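Local coordinates for 3-isopropylmalate dehydratase small subunit (Campylobacter jejuni, PDB 3Q3W), which is the small subunit of isopropylmalate isomerase, the enzyme that interconverts 2-isopropylmalate and 3-isopropylmalate via 2-isopropylmaleate, at residues 133-138 and 157-162. Numbering follows the deposited sequence.
Sequences EIVDEL and FKDKIF
Phe157 lays its ring against one side of helix 128-140, overlapping Ile134, Glu137 and Leu138, where a beta hairpin at the edge of the mixed sheet packs on that helix. The hairpin joins strands 154-157 and 160-163 through a type II' turn from Phe157 to Lys160, closed by the backbone hydrogen bonds Lys160 N to Phe157 O and Phe157 N to Lys160 O, both 3.1 Å. Lys158 holds the second position of the turn with a positive phi (67°, psi -128°), a conformation more often taken by glycine. Strand 160-162 runs roughly antiparallel to helix 133-138, at 146° with axes 11.8 Å apart; the nearest CA atoms, those of Ile134 and Phe157, lie 7.8 Å apart, a spacing that large side chains fill. Phe157 (chi1 t) brings CE2 to 3.3 Å from Glu137 CG and CZ to 3.7 Å from Leu138 CD1, so the aliphatic part of the glutamate packs against the ring while its carboxylate stays at the more exposed margin. Phe162 (chi1 m) presents a face to Ile134, whose CD1 makes a CH-pi contact 4.2 Å from the ring centroid. Ile134 and Leu138, one helical turn apart, also touch Val77 of strand 73-78. Long charged side chains suit the solvent-facing margin: Lys158 NZ hydrogen-bonds to Ser141 OG, and Glu137 OE1, 4.5 Å from Lys160 NZ, is too far for a salt bridge. Lys160, nearly extended beyond its m chi1, instead bridges to Glu133, its NZ 3.1 Å from Glu133 OE2 in a salt bridge whose hydrogen bond is weak.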
loop_
_atom_site.group_PDB
_atom_site.type_symbol
_atom_site.label_atom_id
_atom_site.label_comp_id
_atom_site.label_asym_id
_atom_site.label_seq_id
_atom_site.Cartn_x
_atom_site.Cartn_y
_atom_site.Cartn_z
ATOM N N GLU A 133 10.342 4.291 12.995
ATOM C CA GLU A 133 11.700 3.842 12.748
ATOM C C GLU A 133 11.921 3.492 11.288
ATOM O O GLU A 133 12.929 3.863 10.724
ATOM C CB GLU A 133 11.978 2.631 13.647
ATOM C CG GLU A 133 13.240 1.829 13.399
ATOM C CD GLU A 133 13.494 0.786 14.504
ATOM O OE1 GLU A 133 12.557 0.422 15.228
ATOM O OE2 GLU A 133 14.637 0.316 14.659
ATOM N N ILE A 134 11.019 2.708 10.714
ATOM C CA ILE A 134 11.064 2.365 9.255
ATOM C C ILE A 134 11.157 3.588 8.359
ATOM O O ILE A 134 12.050 3.665 7.563
ATOM C CB ILE A 134 9.863 1.496 8.851
ATOM C CG1 ILE A 134 10.109 0.067 9.324
ATOM C CG2 ILE A 134 9.648 1.475 7.374
ATOM C CD1 ILE A 134 8.862 -0.730 9.437
ATOM N N VAL A 135 10.236 4.527 8.540
ATOM C CA VAL A 135 10.153 5.728 7.784
ATOM C C VAL A 135 11.450 6.491 7.865
ATOM O O VAL A 135 12.015 6.824 6.815
ATOM C CB VAL A 135 9.025 6.620 8.265
ATOM C CG1 VAL A 135 9.177 8.046 7.624
ATOM C CG2 VAL A 135 7.671 5.993 7.909
ATOM N N ASP A 136 11.981 6.677 9.089
ATOM C CA ASP A 136 13.193 7.461 9.261
ATOM C C ASP A 136 14.333 6.852 8.469
ATOM O O ASP A 136 15.037 7.520 7.721
ATOM C CB ASP A 136 13.635 7.547 10.708
ATOM C CG ASP A 136 14.907 8.341 10.844
ATOM O OD1 ASP A 136 15.970 7.749 11.118
ATOM O OD2 ASP A 136 14.830 9.545 10.592
ATOM N N GLU A 137 14.512 5.561 8.616
ATOM C CA GLU A 137 15.597 4.912 7.923
ATOM C C GLU A 137 15.375 4.918 6.389
ATOM O O GLU A 137 16.322 5.073 5.628
ATOM C CB GLU A 137 15.696 3.492 8.454
ATOM C CG GLU A 137 16.641 2.563 7.722
ATOM C CD GLU A 137 18.080 2.862 7.955
ATOM O OE1 GLU A 137 18.411 3.369 9.052
ATOM O OE2 GLU A 137 18.889 2.568 7.040
ATOM N N LEU A 138 14.130 4.707 5.959
ATOM C CA LEU A 138 13.825 4.573 4.532
ATOM C C LEU A 138 14.136 5.862 3.791
ATOM O O LEU A 138 14.662 5.868 2.665
ATOM C CB LEU A 138 12.346 4.191 4.354
ATOM C CG LEU A 138 11.868 3.742 2.967
ATOM C CD1 LEU A 138 12.758 2.667 2.335
ATOM C CD2 LEU A 138 10.445 3.247 3.164
ATOM N N PHE A 157 14.125 -5.169 6.873
ATOM C CA PHE A 157 14.667 -3.917 6.336
ATOM C C PHE A 157 16.068 -3.687 6.896
ATOM O O PHE A 157 16.236 -3.428 8.107
ATOM C CB PHE A 157 13.777 -2.739 6.703
ATOM C CG PHE A 157 14.172 -1.436 6.034
ATOM C CD1 PHE A 157 14.695 -1.410 4.732
ATOM C CD2 PHE A 157 13.981 -0.234 6.696
ATOM C CE1 PHE A 157 15.046 -0.243 4.140
ATOM C CE2 PHE A 157 14.309 0.950 6.096
ATOM C CZ PHE A 157 14.858 0.949 4.803
ATOM N N LYS A 158 17.058 -3.793 6.019
ATOM C CA LYS A 158 18.458 -3.705 6.411
ATOM C C LYS A 158 18.674 -4.946 7.262
ATOM O O LYS A 158 18.311 -6.039 6.813
ATOM C CB LYS A 158 18.754 -2.395 7.164
ATOM C CG LYS A 158 18.443 -1.137 6.378
ATOM C CD LYS A 158 19.207 -1.166 5.085
ATOM C CE LYS A 158 19.342 0.191 4.444
ATOM N NZ LYS A 158 19.062 -0.035 3.009
ATOM N N ASP A 159 19.213 -4.777 8.474
ATOM C CA ASP A 159 19.384 -5.874 9.424
ATOM C C ASP A 159 18.281 -5.997 10.501
ATOM O O ASP A 159 18.373 -6.877 11.380
ATOM C CB ASP A 159 20.742 -5.726 10.118
ATOM C CG ASP A 159 21.902 -6.211 9.252
ATOM O OD1 ASP A 159 22.910 -6.695 9.832
ATOM O OD2 ASP A 159 21.806 -6.099 8.005
ATOM N N LYS A 160 17.253 -5.147 10.425
ATOM C CA LYS A 160 16.139 -5.158 11.379
ATOM C C LYS A 160 14.954 -6.000 10.934
ATOM O O LYS A 160 14.621 -6.023 9.769
ATOM C CB LYS A 160 15.623 -3.757 11.615
ATOM C CG LYS A 160 16.676 -2.787 12.004
ATOM C CD LYS A 160 16.076 -1.409 12.170
ATOM C CE LYS A 160 17.112 -0.462 12.762
ATOM N NZ LYS A 160 16.744 0.930 12.408
ATOM N N ILE A 161 14.314 -6.677 11.889
ATOM C CA ILE A 161 13.229 -7.623 11.608
ATOM C C ILE A 161 12.038 -7.247 12.447
ATOM O O ILE A 161 12.164 -7.023 13.635
ATOM C CB ILE A 161 13.618 -9.082 11.929
ATOM C CG1 ILE A 161 14.914 -9.483 11.216
ATOM C CG2 ILE A 161 12.521 -10.013 11.507
ATOM C CD1 ILE A 161 15.420 -10.892 11.581
ATOM N N PHE A 162 10.873 -7.175 11.822
ATOM C CA PHE A 162 9.654 -6.875 12.518
ATOM C C PHE A 162 8.736 -8.044 12.277
ATOM O O PHE A 162 8.789 -8.661 11.196
ATOM C CB PHE A 162 9.068 -5.594 11.953
ATOM C CG PHE A 162 10.037 -4.454 11.930
ATOM C CD1 PHE A 162 10.033 -3.506 12.950
ATOM C CD2 PHE A 162 10.993 -4.345 10.912
ATOM C CE1 PHE A 162 10.937 -2.438 12.935
ATOM C CE2 PHE A 162 11.906 -3.298 10.886
ATOM C CZ PHE A 162 11.883 -2.337 11.899
#